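Local coordinates for protein beta-N-acetylhexosaminidase (Bacteroides fragilis, PDB 4PYS) that probably removes terminal beta-linked N-acetylhexosamine residues from glycans, as a glycoside hydrolase of family 20, at residues 176-181 / 275-280. Residues are numbered along the deposited sequence; the frame is centred on the assembly and turned at random.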
ATOM      1  N   ILE A 176       5.362   9.925 -12.853  1.00 29.73           N
ATOM      2  CA  ILE A 176       3.939  10.199 -13.037  1.00 26.51           C
ATOM      3  C   ILE A 176       3.765  11.300 -14.078  1.00 32.19           C
ATOM      4  O   ILE A 176       4.296  12.400 -13.922  1.00 31.52           O
ATOM      5  CB  ILE A 176       3.209  10.505 -11.691  1.00 28.54           C
ATOM      6  CG1 ILE A 176       1.731  10.798 -11.940  1.00 32.90           C
ATOM      7  CG2 ILE A 176       3.882  11.637 -10.938  1.00 27.53           C
ATOM      8  CD1 ILE A 176       0.962   9.583 -12.399  1.00 33.69           C
ATOM      9  N   GLU A 177       3.076  10.980 -15.171  1.00 28.87           N
ATOM     10  CA  GLU A 177       2.890  11.953 -16.248  1.00 30.94           C
ATOM     11  C   GLU A 177       1.998  13.107 -15.807  1.00 31.80           C
ATOM     12  O   GLU A 177       0.897  12.890 -15.284  1.00 31.21           O
ATOM     13  CB  GLU A 177       2.305  11.292 -17.505  1.00 34.64           C
ATOM     14  CG  GLU A 177       2.145  12.280 -18.661  1.00 35.44           C
ATOM     15  CD  GLU A 177       1.546  11.670 -19.916  1.00 45.72           C
ATOM     16  OE1 GLU A 177       0.505  10.988 -19.826  1.00 38.99           O
ATOM     17  OE2 GLU A 177       2.113  11.896 -21.004  1.00 54.90           O
ATOM     18  N   ILE A 178       2.489  14.327 -16.025  1.00 33.49           N
ATOM     19  CA  ILE A 178       1.755  15.555 -15.741  1.00 37.75           C
ATOM     20  C   ILE A 178       1.697  16.314 -17.058  1.00 37.19           C
ATOM     21  O   ILE A 178       2.730  16.760 -17.555  1.00 38.29           O
ATOM     22  CB  ILE A 178       2.479  16.434 -14.691  1.00 38.53           C
ATOM     23  CG1 ILE A 178       2.739  15.656 -13.391  1.00 32.80           C
ATOM     24  CG2 ILE A 178       1.675  17.704 -14.414  1.00 36.57           C
ATOM     25  CD1 ILE A 178       1.491  15.040 -12.753  1.00 31.47           C
ATOM     26  N   LYS A 179       0.501  16.438 -17.633  1.00 38.10           N
ATOM     27  CA  LYS A 179       0.349  16.997 -18.976  1.00 40.46           C
ATOM     28  C   LYS A 179       0.834  18.441 -19.058  1.00 42.62           C
ATOM     29  O   LYS A 179       1.389  18.865 -20.077  1.00 44.43           O
ATOM     30  CB  LYS A 179      -1.114  16.930 -19.425  1.00 44.67           C
ATOM     31  CG  LYS A 179      -1.690  15.522 -19.547  1.00 39.51           C
ATOM     32  CD  LYS A 179      -1.043  14.770 -20.686  1.00 51.35           C
ATOM     33  CE  LYS A 179      -1.881  13.570 -21.101  1.00 52.83           C
ATOM     34  NZ  LYS A 179      -1.259  12.863 -22.257  1.00 59.47           N
ATOM     35  N   ARG A 180       0.622  19.185 -17.979  1.00 42.55           N
ATOM     36  CA  ARG A 180       0.975  20.603 -17.955  1.00 44.75           C
ATOM     37  C   ARG A 180       2.486  20.802 -17.983  1.00 44.93           C
ATOM     38  O   ARG A 180       2.974  21.824 -18.454  1.00 47.14           O
ATOM     39  CB  ARG A 180       0.389  21.278 -16.715  1.00 44.64           C
ATOM     40  CG  ARG A 180       0.454  22.793 -16.782  1.00 50.27           C
ATOM     41  CD  ARG A 180       0.379  23.418 -15.412  1.00 47.09           C
ATOM     42  NE  ARG A 180       0.597  24.861 -15.496  1.00 59.30           N
ATOM     43  CZ  ARG A 180      -0.346  25.763 -15.256  1.00 57.31           C
ATOM     44  NH1 ARG A 180      -1.563  25.359 -14.902  1.00 50.78           N
ATOM     45  NH2 ARG A 180      -0.068  27.060 -15.347  1.00 54.22           N
ATOM     46  N   TYR A 181       3.217  19.817 -17.467  1.00 42.74           N
ATOM     47  CA  TYR A 181       4.668  19.890 -17.419  1.00 42.81           C
ATOM     48  C   TYR A 181       5.271  18.601 -17.971  1.00 41.47           C
ATOM     49  O   TYR A 181       5.691  17.722 -17.206  1.00 39.42           O
ATOM     50  CB  TYR A 181       5.151  20.149 -15.988  1.00 41.80           C
ATOM     51  CG  TYR A 181       4.591  21.406 -15.348  1.00 44.10           C
ATOM     52  CD1 TYR A 181       4.904  22.665 -15.845  1.00 47.11           C
ATOM     53  CD2 TYR A 181       3.764  21.328 -14.231  1.00 42.03           C
ATOM     54  CE1 TYR A 181       4.405  23.816 -15.252  1.00 47.29           C
ATOM     55  CE2 TYR A 181       3.260  22.468 -13.630  1.00 43.46           C
ATOM     56  CZ  TYR A 181       3.578  23.710 -14.149  1.00 46.10           C
ATOM     57  OH  TYR A 181       3.075  24.844 -13.553  1.00 47.71           O
ATOM     58  N   ASP A 275      -3.105  19.366  -8.787  1.00 33.18           N
ATOM     59  CA  ASP A 275      -4.368  19.472  -9.513  1.00 37.13           C
ATOM     60  C   ASP A 275      -4.549  18.237 -10.400  1.00 35.70           C
ATOM     61  O   ASP A 275      -5.601  17.599 -10.379  1.00 40.27           O
ATOM     62  CB  ASP A 275      -4.428  20.751 -10.358  1.00 39.82           C
ATOM     63  CG  ASP A 275      -4.791  21.985  -9.541  1.00 51.61           C
ATOM     64  OD1 ASP A 275      -5.088  21.842  -8.338  1.00 46.88           O
ATOM     65  OD2 ASP A 275      -4.790  23.104 -10.103  1.00 50.27           O
ATOM     66  N   GLU A 276      -3.510  17.883 -11.155  1.00 33.37           N
ATOM     67  CA  GLU A 276      -3.598  16.733 -12.049  1.00 33.09           C
ATOM     68  C   GLU A 276      -3.607  15.419 -11.287  1.00 30.94           C
ATOM     69  O   GLU A 276      -4.370  14.507 -11.620  1.00 34.23           O
ATOM     70  CB  GLU A 276      -2.486  16.763 -13.102  1.00 33.74           C
ATOM     71  CG  GLU A 276      -2.783  17.787 -14.200  1.00 36.48           C
ATOM     72  CD  GLU A 276      -1.892  17.653 -15.421  1.00 44.54           C
ATOM     73  OE1 GLU A 276      -1.571  16.515 -15.822  1.00 41.17           O
ATOM     74  OE2 GLU A 276      -1.523  18.700 -15.989  1.00 39.94           O
ATOM     75  N   VAL A 277      -2.768  15.330 -10.260  1.00 29.37           N
ATOM     76  CA  VAL A 277      -2.756  14.151  -9.399  1.00 28.33           C
ATOM     77  C   VAL A 277      -4.140  13.882  -8.804  1.00 32.81           C
ATOM     78  O   VAL A 277      -4.592  12.739  -8.750  1.00 31.40           O
ATOM     79  CB  VAL A 277      -1.694  14.270  -8.297  1.00 27.03           C
ATOM     80  CG1 VAL A 277      -1.816  13.122  -7.299  1.00 29.21           C
ATOM     81  CG2 VAL A 277      -0.308  14.249  -8.911  1.00 30.32           C
ATOM     82  N   CYS A 278      -4.831  14.931  -8.377  1.00 29.46           N
ATOM     83  CA  CYS A 278      -6.161  14.738  -7.811  1.00 36.02           C
ATOM     84  C   CYS A 278      -7.212  14.340  -8.855  1.00 39.77           C
ATOM     85  O   CYS A 278      -8.163  13.622  -8.537  1.00 42.32           O
ATOM     86  CB  CYS A 278      -6.592  15.962  -6.998  1.00 37.80           C
ATOM     87  SG  CYS A 278      -5.636  16.096  -5.462  1.00 38.63           S
ATOM     88  N   ARG A 279      -7.033  14.783 -10.098  1.00 35.65           N
ATOM     89  CA  ARG A 279      -7.937  14.382 -11.172  1.00 37.14           C
ATOM     90  C   ARG A 279      -7.779  12.901 -11.493  1.00 42.06           C
ATOM     91  O   ARG A 279      -8.762  12.216 -11.788  1.00 46.04           O
ATOM     92  CB  ARG A 279      -7.666  15.185 -12.441  1.00 42.49           C
ATOM     93  CG  ARG A 279      -8.000  16.642 -12.331  1.00 52.48           C
ATOM     94  CD  ARG A 279      -7.795  17.323 -13.676  1.00 64.03           C
ATOM     95  NE  ARG A 279      -6.977  18.523 -13.546  1.00 67.43           N
ATOM     96  CZ  ARG A 279      -6.177  18.989 -14.500  1.00 72.46           C
ATOM     97  NH1 ARG A 279      -5.473  20.097 -14.294  1.00 70.08           N
ATOM     98  NH2 ARG A 279      -6.083  18.348 -15.660  1.00 73.28           N
HETATM   99  N   MSE A 280      -6.537  12.420 -11.433  1.00 34.85           N
HETATM  100  CA  MSE A 280      -6.208  11.055 -11.824  1.00 34.36           C
HETATM  101  C   MSE A 280      -6.472  10.057 -10.712  1.00 37.48           C
HETATM  102  O   MSE A 280      -6.916   8.938 -10.978  1.00 36.90           O
HETATM  103  CB  MSE A 280      -4.730  10.942 -12.221  1.00 31.46           C
HETATM  104  CG  MSE A 280      -4.369  11.614 -13.521  1.00 42.71           C
HETATM  105 SE   MSE A 280      -2.568  11.033 -13.955  0.66 37.61          SE
HETATM  106  CE  MSE A 280      -1.582  12.241 -12.763  1.00 36.67           C
TER
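Glu276 reaches from helix 264-280 into the turn formed by Ile178 to Tyr181 and takes two consecutive backbone N-H groups with its carboxylate. From CB, the chain sets CG anti to its own carbonyl carbon (chi1 -76°) and runs extended to the carboxylate. Glu276 CG lies against one face of the Arg279 guanidinium, 3.3 Å above its plane and offset toward the rim. Glu276 CD passes Ile178 CG2 at 3.7 Å, the two side chains crossing obliquely. At the tip, Glu276 OE1 accepts from Lys179 N at 2.8 Å and Glu276 OE2 from Arg180 N at 3.0 Å, both bonds somewhat bent (148° and 144° at the hydrogen); each oxygen uses its syn lone pair, so the pair of bonds fixes the rotation of the carboxylate about CG-CD. Gln203 NE2 gives OE1 a second bond. The turn is of type I, closed by Tyr181 N to Ile178 O, and its two central N-H groups are the ones taken by the buried acid. The loop, which follows strand 173-174 in the TIM-barrel catalytic domain of this family, is thereby fastened to the last turns of helix 264-280. Farther along that helix, selenomethionine Met280, bent at chi3, meets Ile176 tip to tip, Met280 CE lying 3.7 Å from Ile176 CD1. Met280 CE also lies 3.6 Å from Glu177 O and 4.2 Å from Ile178 CD1, which in turn approaches Val277 CG2 at 4.3 Å.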